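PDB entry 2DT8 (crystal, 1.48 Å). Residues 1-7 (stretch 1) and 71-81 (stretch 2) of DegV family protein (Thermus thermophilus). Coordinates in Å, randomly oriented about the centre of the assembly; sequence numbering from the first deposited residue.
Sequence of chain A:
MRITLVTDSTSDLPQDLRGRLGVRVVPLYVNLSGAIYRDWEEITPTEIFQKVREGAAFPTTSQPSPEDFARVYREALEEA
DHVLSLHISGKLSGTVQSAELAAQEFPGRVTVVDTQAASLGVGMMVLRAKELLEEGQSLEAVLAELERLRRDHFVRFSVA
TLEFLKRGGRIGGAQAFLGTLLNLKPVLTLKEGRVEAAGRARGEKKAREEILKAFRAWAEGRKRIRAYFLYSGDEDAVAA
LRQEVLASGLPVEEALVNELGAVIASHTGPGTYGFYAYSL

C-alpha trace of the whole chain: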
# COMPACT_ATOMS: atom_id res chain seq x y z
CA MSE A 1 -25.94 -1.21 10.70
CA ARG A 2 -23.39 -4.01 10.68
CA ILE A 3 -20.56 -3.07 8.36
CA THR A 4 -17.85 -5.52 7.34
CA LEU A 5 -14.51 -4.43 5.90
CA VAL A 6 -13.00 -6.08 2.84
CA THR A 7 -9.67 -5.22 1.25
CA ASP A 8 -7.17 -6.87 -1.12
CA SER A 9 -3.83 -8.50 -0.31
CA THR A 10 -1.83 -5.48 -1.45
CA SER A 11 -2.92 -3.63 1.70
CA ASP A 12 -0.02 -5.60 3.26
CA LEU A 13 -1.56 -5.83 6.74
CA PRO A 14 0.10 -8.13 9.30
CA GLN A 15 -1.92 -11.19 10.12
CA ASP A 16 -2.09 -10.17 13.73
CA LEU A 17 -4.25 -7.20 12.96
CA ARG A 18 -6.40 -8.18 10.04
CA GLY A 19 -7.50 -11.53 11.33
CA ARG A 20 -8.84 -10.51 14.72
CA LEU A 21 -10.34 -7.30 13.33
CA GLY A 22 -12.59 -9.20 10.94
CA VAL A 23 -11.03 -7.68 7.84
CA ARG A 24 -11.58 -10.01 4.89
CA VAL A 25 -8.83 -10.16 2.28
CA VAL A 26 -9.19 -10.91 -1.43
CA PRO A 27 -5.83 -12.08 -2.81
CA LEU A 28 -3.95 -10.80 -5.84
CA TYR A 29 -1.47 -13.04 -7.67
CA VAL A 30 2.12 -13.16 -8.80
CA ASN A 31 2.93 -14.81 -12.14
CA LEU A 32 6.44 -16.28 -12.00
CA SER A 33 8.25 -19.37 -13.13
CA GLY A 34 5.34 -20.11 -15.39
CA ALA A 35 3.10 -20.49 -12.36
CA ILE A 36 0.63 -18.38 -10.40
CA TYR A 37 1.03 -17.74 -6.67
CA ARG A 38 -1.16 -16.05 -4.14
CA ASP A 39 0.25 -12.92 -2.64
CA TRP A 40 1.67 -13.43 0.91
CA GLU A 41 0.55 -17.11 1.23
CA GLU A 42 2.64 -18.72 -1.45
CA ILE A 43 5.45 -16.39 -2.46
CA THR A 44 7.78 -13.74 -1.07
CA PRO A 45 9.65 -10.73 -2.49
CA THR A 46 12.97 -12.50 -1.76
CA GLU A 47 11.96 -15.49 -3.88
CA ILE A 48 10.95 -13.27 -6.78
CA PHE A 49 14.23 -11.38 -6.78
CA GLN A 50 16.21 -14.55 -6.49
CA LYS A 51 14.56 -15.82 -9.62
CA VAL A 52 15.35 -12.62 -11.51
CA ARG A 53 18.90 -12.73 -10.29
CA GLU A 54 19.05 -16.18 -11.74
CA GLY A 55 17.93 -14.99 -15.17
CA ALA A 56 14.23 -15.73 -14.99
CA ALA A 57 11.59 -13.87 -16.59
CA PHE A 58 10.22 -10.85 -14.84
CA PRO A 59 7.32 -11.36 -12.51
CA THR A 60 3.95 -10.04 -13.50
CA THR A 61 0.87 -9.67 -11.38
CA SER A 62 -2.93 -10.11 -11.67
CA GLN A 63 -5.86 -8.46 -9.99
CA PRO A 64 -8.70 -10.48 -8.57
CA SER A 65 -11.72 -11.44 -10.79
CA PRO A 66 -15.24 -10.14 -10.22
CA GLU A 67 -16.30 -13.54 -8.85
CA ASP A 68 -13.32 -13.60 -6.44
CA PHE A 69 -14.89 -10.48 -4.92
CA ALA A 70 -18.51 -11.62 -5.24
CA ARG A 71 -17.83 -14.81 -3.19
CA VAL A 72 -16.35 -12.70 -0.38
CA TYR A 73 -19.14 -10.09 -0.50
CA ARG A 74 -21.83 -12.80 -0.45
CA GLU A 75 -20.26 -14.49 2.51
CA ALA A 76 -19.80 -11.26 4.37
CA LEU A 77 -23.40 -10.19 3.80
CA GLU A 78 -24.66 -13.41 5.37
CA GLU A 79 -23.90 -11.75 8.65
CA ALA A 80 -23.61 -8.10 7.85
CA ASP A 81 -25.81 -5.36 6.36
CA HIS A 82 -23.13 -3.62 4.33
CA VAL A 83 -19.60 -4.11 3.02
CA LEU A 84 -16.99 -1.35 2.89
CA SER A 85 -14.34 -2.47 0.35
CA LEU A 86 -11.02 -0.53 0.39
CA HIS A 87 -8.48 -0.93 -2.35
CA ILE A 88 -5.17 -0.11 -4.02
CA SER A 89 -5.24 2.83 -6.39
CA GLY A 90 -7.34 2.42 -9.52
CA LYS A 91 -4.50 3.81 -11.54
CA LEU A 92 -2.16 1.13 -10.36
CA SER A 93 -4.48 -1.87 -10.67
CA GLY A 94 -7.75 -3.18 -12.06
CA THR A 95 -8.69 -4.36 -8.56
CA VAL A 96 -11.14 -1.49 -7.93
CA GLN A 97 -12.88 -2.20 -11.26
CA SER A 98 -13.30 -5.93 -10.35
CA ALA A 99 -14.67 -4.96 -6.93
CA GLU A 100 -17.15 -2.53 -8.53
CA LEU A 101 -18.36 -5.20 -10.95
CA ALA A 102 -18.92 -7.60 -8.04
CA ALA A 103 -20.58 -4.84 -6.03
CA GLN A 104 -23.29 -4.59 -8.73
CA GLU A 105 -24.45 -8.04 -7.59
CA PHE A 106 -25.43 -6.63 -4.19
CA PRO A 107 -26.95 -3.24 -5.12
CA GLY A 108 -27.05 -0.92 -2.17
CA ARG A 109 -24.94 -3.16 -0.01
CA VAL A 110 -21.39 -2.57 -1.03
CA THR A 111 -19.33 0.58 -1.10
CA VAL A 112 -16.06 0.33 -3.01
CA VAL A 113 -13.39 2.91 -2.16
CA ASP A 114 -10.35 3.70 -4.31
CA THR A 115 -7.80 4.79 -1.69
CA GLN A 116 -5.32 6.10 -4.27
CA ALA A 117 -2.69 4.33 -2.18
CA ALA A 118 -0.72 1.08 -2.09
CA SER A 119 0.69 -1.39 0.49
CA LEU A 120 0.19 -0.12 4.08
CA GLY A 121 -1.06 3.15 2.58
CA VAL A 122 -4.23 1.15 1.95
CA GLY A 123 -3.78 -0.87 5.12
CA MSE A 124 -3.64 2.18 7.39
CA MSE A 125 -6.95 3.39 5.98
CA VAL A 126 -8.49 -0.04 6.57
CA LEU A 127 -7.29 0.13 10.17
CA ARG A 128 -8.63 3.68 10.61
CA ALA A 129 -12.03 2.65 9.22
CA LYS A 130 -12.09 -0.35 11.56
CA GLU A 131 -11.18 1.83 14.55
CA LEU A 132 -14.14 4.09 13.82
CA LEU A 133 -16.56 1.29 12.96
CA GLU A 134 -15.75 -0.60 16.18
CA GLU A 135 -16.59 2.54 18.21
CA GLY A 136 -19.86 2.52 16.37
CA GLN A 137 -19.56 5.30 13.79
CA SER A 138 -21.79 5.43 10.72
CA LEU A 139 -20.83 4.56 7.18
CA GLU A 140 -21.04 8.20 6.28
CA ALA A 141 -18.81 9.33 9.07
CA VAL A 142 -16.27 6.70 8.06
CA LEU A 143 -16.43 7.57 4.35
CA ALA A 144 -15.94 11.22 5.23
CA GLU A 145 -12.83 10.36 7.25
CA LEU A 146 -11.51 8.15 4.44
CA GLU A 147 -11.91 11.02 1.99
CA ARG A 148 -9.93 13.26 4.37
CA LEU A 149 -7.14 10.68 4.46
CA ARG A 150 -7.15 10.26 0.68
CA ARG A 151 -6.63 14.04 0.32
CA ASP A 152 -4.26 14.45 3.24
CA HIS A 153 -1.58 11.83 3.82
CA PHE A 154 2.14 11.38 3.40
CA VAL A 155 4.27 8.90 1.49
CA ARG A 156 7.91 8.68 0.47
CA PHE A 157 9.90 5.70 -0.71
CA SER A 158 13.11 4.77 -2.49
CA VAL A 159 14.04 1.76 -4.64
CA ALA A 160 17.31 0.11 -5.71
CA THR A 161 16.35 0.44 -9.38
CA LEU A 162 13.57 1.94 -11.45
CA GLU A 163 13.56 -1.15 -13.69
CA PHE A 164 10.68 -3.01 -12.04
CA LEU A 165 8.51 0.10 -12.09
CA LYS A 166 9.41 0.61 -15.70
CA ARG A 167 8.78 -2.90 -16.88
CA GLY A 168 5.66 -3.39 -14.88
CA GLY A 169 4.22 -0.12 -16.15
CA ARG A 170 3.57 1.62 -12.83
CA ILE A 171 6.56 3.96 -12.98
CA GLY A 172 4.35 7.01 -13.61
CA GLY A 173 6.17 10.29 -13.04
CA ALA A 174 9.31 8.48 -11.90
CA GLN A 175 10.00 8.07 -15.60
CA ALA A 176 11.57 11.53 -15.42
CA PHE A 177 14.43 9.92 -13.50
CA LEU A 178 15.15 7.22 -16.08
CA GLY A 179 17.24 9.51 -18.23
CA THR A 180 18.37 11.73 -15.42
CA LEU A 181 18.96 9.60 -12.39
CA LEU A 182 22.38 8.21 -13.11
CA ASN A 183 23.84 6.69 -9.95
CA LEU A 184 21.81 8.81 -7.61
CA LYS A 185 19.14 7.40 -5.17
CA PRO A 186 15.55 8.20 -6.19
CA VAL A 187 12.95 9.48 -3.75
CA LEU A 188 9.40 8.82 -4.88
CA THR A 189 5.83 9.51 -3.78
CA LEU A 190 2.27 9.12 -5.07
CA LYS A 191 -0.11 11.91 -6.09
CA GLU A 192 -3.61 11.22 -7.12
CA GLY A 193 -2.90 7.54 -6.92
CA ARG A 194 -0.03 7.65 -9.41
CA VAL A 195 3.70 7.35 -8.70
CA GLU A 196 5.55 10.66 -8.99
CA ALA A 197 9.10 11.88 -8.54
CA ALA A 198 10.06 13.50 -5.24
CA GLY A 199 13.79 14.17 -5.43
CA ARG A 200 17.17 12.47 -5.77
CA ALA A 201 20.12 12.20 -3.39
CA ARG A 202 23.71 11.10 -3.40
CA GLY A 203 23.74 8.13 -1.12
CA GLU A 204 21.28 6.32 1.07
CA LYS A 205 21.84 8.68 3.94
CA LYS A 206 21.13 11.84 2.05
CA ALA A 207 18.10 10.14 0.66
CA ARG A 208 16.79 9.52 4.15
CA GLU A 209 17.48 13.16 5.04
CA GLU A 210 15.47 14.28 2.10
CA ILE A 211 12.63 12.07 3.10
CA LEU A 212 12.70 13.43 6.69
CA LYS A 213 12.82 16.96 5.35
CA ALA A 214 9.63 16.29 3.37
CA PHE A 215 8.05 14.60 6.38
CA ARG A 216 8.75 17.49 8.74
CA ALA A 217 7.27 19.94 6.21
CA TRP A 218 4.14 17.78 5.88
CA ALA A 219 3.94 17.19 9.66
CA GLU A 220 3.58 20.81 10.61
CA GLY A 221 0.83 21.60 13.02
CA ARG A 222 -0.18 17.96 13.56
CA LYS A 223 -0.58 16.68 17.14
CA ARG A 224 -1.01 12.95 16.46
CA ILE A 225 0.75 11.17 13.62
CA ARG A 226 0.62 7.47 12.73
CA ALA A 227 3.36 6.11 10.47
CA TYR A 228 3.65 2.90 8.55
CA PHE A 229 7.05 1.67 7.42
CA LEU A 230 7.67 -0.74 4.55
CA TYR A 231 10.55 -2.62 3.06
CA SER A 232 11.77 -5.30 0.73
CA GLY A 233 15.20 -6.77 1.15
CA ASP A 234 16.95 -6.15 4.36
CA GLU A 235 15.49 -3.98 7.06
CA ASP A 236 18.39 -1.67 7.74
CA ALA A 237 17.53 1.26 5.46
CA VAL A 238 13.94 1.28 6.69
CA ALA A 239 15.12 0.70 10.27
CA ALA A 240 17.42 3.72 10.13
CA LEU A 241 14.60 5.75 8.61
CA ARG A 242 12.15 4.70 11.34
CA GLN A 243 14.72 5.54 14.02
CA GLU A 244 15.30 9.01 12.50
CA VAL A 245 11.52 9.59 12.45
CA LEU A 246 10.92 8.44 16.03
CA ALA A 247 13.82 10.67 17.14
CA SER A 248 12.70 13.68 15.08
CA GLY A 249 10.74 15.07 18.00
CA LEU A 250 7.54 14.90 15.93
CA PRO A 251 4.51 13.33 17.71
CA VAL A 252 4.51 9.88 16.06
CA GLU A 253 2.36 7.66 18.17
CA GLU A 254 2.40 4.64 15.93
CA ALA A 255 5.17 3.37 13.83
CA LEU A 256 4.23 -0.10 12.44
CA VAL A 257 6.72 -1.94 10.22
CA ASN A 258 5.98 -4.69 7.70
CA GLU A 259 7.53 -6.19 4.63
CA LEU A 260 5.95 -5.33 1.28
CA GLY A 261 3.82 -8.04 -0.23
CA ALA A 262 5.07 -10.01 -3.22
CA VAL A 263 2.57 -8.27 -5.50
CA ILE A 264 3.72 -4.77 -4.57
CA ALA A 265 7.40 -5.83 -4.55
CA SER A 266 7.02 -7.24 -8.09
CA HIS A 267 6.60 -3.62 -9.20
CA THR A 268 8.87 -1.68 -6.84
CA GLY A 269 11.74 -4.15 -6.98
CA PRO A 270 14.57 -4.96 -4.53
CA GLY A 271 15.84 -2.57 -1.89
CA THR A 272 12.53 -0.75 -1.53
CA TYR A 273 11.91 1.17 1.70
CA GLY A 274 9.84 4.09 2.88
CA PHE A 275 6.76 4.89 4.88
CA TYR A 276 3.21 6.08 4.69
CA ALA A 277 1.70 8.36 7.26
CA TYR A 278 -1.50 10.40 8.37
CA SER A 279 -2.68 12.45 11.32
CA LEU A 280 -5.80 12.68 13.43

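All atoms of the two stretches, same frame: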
# COMPACT_ATOMS: atom_id res chain seq x y z
N MSE A 1 -25.86 0.17 11.26
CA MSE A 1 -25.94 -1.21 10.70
C MSE A 1 -24.59 -1.90 10.81
O MSE A 1 -23.57 -1.27 11.12
CB MSE A 1 -26.42 -1.17 9.22
CG MSE A 1 -25.54 -0.37 8.27
SE MSE A 1 -26.17 -0.01 6.43
CE MSE A 1 -24.69 1.12 5.92
N ARG A 2 -24.59 -3.21 10.61
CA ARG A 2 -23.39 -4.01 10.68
C ARG A 2 -22.64 -3.86 9.38
O ARG A 2 -23.14 -4.20 8.31
CB ARG A 2 -23.76 -5.47 10.90
CG ARG A 2 -24.47 -5.70 12.21
CD ARG A 2 -25.13 -7.07 12.22
NE ARG A 2 -26.04 -7.18 11.10
CZ ARG A 2 -26.38 -8.33 10.54
NH1 ARG A 2 -25.85 -9.46 10.99
NH2 ARG A 2 -27.24 -8.35 9.53
N ILE A 3 -21.43 -3.32 9.49
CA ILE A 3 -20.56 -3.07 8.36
C ILE A 3 -19.31 -3.93 8.46
O ILE A 3 -18.63 -3.94 9.49
CB ILE A 3 -20.16 -1.58 8.31
CG1 ILE A 3 -21.43 -0.72 8.19
CG2 ILE A 3 -19.23 -1.31 7.11
CD1 ILE A 3 -21.20 0.78 8.31
N THR A 4 -19.03 -4.66 7.39
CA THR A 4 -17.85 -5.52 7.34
C THR A 4 -16.85 -4.92 6.35
O THR A 4 -17.23 -4.43 5.28
CB THR A 4 -18.24 -6.95 6.88
OG1 THR A 4 -18.98 -7.60 7.92
CG2 THR A 4 -17.00 -7.78 6.57
N LEU A 5 -15.58 -4.95 6.74
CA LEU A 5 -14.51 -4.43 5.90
C LEU A 5 -13.86 -5.52 5.07
O LEU A 5 -13.55 -6.60 5.57
CB LEU A 5 -13.41 -3.81 6.76
CG LEU A 5 -13.64 -2.40 7.27
CD1 LEU A 5 -12.70 -2.14 8.43
CD2 LEU A 5 -13.40 -1.42 6.13
N VAL A 6 -13.65 -5.20 3.80
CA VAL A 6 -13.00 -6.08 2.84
C VAL A 6 -11.89 -5.26 2.18
O VAL A 6 -12.04 -4.06 1.94
CB VAL A 6 -13.97 -6.55 1.73
CG1 VAL A 6 -13.19 -7.30 0.63
CG2 VAL A 6 -15.03 -7.46 2.32
N THR A 7 -10.75 -5.89 1.95
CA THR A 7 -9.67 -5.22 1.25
C THR A 7 -8.98 -6.27 0.38
O THR A 7 -9.46 -7.41 0.30
CB THR A 7 -8.66 -4.54 2.24
OG1 THR A 7 -7.73 -3.75 1.50
CG2 THR A 7 -7.91 -5.59 3.06
N ARG A 71 -17.79 -13.78 -4.22
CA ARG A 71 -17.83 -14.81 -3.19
C ARG A 71 -17.60 -14.20 -1.81
O ARG A 71 -18.28 -14.55 -0.84
CB ARG A 71 -16.78 -15.89 -3.45
CG ARG A 71 -16.73 -16.98 -2.37
CD ARG A 71 -15.65 -18.04 -2.65
NE ARG A 71 -14.73 -17.67 -3.72
CZ ARG A 71 -15.07 -17.63 -5.01
NH1 ARG A 71 -16.25 -18.10 -5.40
NH2 ARG A 71 -14.24 -17.12 -5.91
N VAL A 72 -16.66 -13.32 -1.66
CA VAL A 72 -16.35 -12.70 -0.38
C VAL A 72 -17.51 -11.79 0.05
O VAL A 72 -17.94 -11.85 1.20
CB VAL A 72 -15.00 -11.95 -0.46
CG1 VAL A 72 -14.73 -11.19 0.83
CG2 VAL A 72 -13.87 -12.96 -0.70
N TYR A 73 -18.04 -10.98 -0.87
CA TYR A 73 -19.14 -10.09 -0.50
C TYR A 73 -20.35 -10.90 -0.06
O TYR A 73 -20.99 -10.57 0.94
CB TYR A 73 -19.55 -9.18 -1.68
CG TYR A 73 -18.51 -8.16 -2.10
CD1 TYR A 73 -17.47 -7.77 -1.24
CD2 TYR A 73 -18.58 -7.55 -3.36
CE1 TYR A 73 -16.55 -6.81 -1.62
CE2 TYR A 73 -17.66 -6.58 -3.74
CZ TYR A 73 -16.64 -6.21 -2.87
OH TYR A 73 -15.73 -5.26 -3.26
N ARG A 74 -20.68 -11.96 -0.73
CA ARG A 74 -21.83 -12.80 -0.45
C ARG A 74 -21.72 -13.44 0.94
O ARG A 74 -22.68 -13.52 1.69
CB ARG A 74 -21.95 -13.90 -1.51
CG ARG A 74 -23.08 -14.88 -1.23
CD ARG A 74 -23.41 -15.76 -2.43
NE ARG A 74 -22.23 -16.42 -2.99
CZ ARG A 74 -21.58 -16.00 -4.08
NH1 ARG A 74 -22.03 -14.95 -4.77
NH2 ARG A 74 -20.48 -16.63 -4.47
N GLU A 75 -20.47 -13.83 1.23
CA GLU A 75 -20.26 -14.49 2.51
C GLU A 75 -20.35 -13.48 3.67
O GLU A 75 -20.92 -13.73 4.72
CB GLU A 75 -18.86 -15.17 2.52
CG GLU A 75 -18.82 -16.43 1.67
CD GLU A 75 -17.42 -16.99 1.52
OE1 GLU A 75 -16.44 -16.25 1.75
OE2 GLU A 75 -17.30 -18.18 1.14
N ALA A 76 -19.81 -12.29 3.35
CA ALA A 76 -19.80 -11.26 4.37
C ALA A 76 -21.21 -10.76 4.70
O ALA A 76 -21.57 -10.52 5.86
CB ALA A 76 -18.98 -10.03 3.89
N LEU A 77 -22.02 -10.64 3.66
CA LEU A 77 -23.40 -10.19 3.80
C LEU A 77 -24.34 -11.19 4.44
O LEU A 77 -25.50 -10.87 4.70
CB LEU A 77 -23.93 -9.72 2.44
CG LEU A 77 -23.19 -8.46 1.99
CD1 LEU A 77 -23.53 -8.12 0.55
CD2 LEU A 77 -23.56 -7.30 2.92
N GLU A 78 -23.85 -12.40 4.69
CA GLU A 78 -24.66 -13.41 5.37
C GLU A 78 -24.82 -13.00 6.84
O GLU A 78 -25.77 -13.39 7.51
CB GLU A 78 -23.96 -14.76 5.34
CG GLU A 78 -24.11 -15.51 4.04
CD GLU A 78 -23.35 -16.82 4.04
OE1 GLU A 78 -23.22 -17.42 5.13
OE2 GLU A 78 -22.90 -17.25 2.96
N GLU A 79 -23.82 -12.23 7.29
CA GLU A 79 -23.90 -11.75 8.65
C GLU A 79 -23.62 -10.27 8.86
O GLU A 79 -23.23 -9.83 9.94
CB GLU A 79 -22.82 -12.48 9.45
CG GLU A 79 -22.92 -14.00 9.42
CD GLU A 79 -24.13 -14.53 10.19
OE1 GLU A 79 -24.65 -13.78 11.05
OE2 GLU A 79 -24.54 -15.68 9.94
N ALA A 80 -23.79 -9.54 7.74
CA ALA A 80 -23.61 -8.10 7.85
C ALA A 80 -24.63 -7.40 6.94
O ALA A 80 -25.20 -8.05 6.07
CB ALA A 80 -22.19 -7.70 7.38
N ASP A 81 -24.85 -6.11 7.15
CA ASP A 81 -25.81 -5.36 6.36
C ASP A 81 -25.15 -4.62 5.21
O ASP A 81 -25.79 -4.29 4.22
CB ASP A 81 -26.52 -4.32 7.23
CG ASP A 81 -27.25 -4.94 8.40
OD1 ASP A 81 -28.13 -5.79 8.16
OD2 ASP A 81 -26.94 -4.58 9.55
O HOH W 1 -19.68 -10.19 7.80

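The most unusual feature of this contact is how completely Arg 2 and Asp 81 engage each other, through backbone and side chain at once. The main chains meet where Asp 81 N donates to Arg 2 O at 2.8 Å. Arg 2 N in turn donates to the carboxylate, reaching Asp 81 OD2 at 2.9 Å. That same oxygen also accepts from Arg 2 NE at 3.2 Å, while Arg 2 NH2 donates to Asp 81 OD1 at 3.0 Å, so the two side chains form a two-pronged salt bridge in which OD1 lies near the guanidinium plane. All three bonds to the carboxylate are nearly straight, with angles of 166° to 167°. Arginine suits this place because NE and NH2 present their hydrogens side by side, matching the two oxygens of a carboxylate; aspartate suits its place because its short side chain, with chi1 in the m rotamer, keeps OD2 within reach of Arg 2 N as well.

The arginine's flat group also lies over the backbone of the other stretch, with the carbonyl carbons of Glu 79 and Ala 80 over one of its faces. Although Arg 2 NH1 comes within 2.8 Å of Glu 79 O, the angle is too poor for a hydrogen bond. The carboxylate of Glu 79 adds a looser attraction of opposite charge, its OE1 lying 4.5 Å from Arg 2 NH1.

Farther along, the strand of residues 3-7 runs nearly antiparallel to the helix, at 162°, their axes approaching to 9.9 Å. The alternation of a strand sends the CA-to-CB bonds of Thr 4 and Val 6 toward the second stretch and those of Ile 3 and Leu 5 away from it. Thr 4 serves two purposes. Its methyl CG2 packs 4.0 Å from Ala 76 CB, and its hydroxyl OG1, 3.3 Å from Ala 80 CB, joins a water at 2.7 Å. That water donates to Ala 76 O, also at 2.7 Å, and so links strand to helix. The small alanine side chains fit this close approach, and both alanines are buried.

Beyond the water the contact is apolar. Val 6 CG2 meets Val 72 CG1 at 4.0 Å, and Val 6 CG1 lies 4.1 Å from Tyr 73 CE1, approaching the ring obliquely. A branched valine suits a strand, and its two methyls together fill the space against Val 72 and Tyr 73. Tyr 73 starts out sideways, but its ring comes nearer to the strand, while its OH is hydrogen-bonded elsewhere in the structure. Altogether 502 Å² is buried, counting both sides.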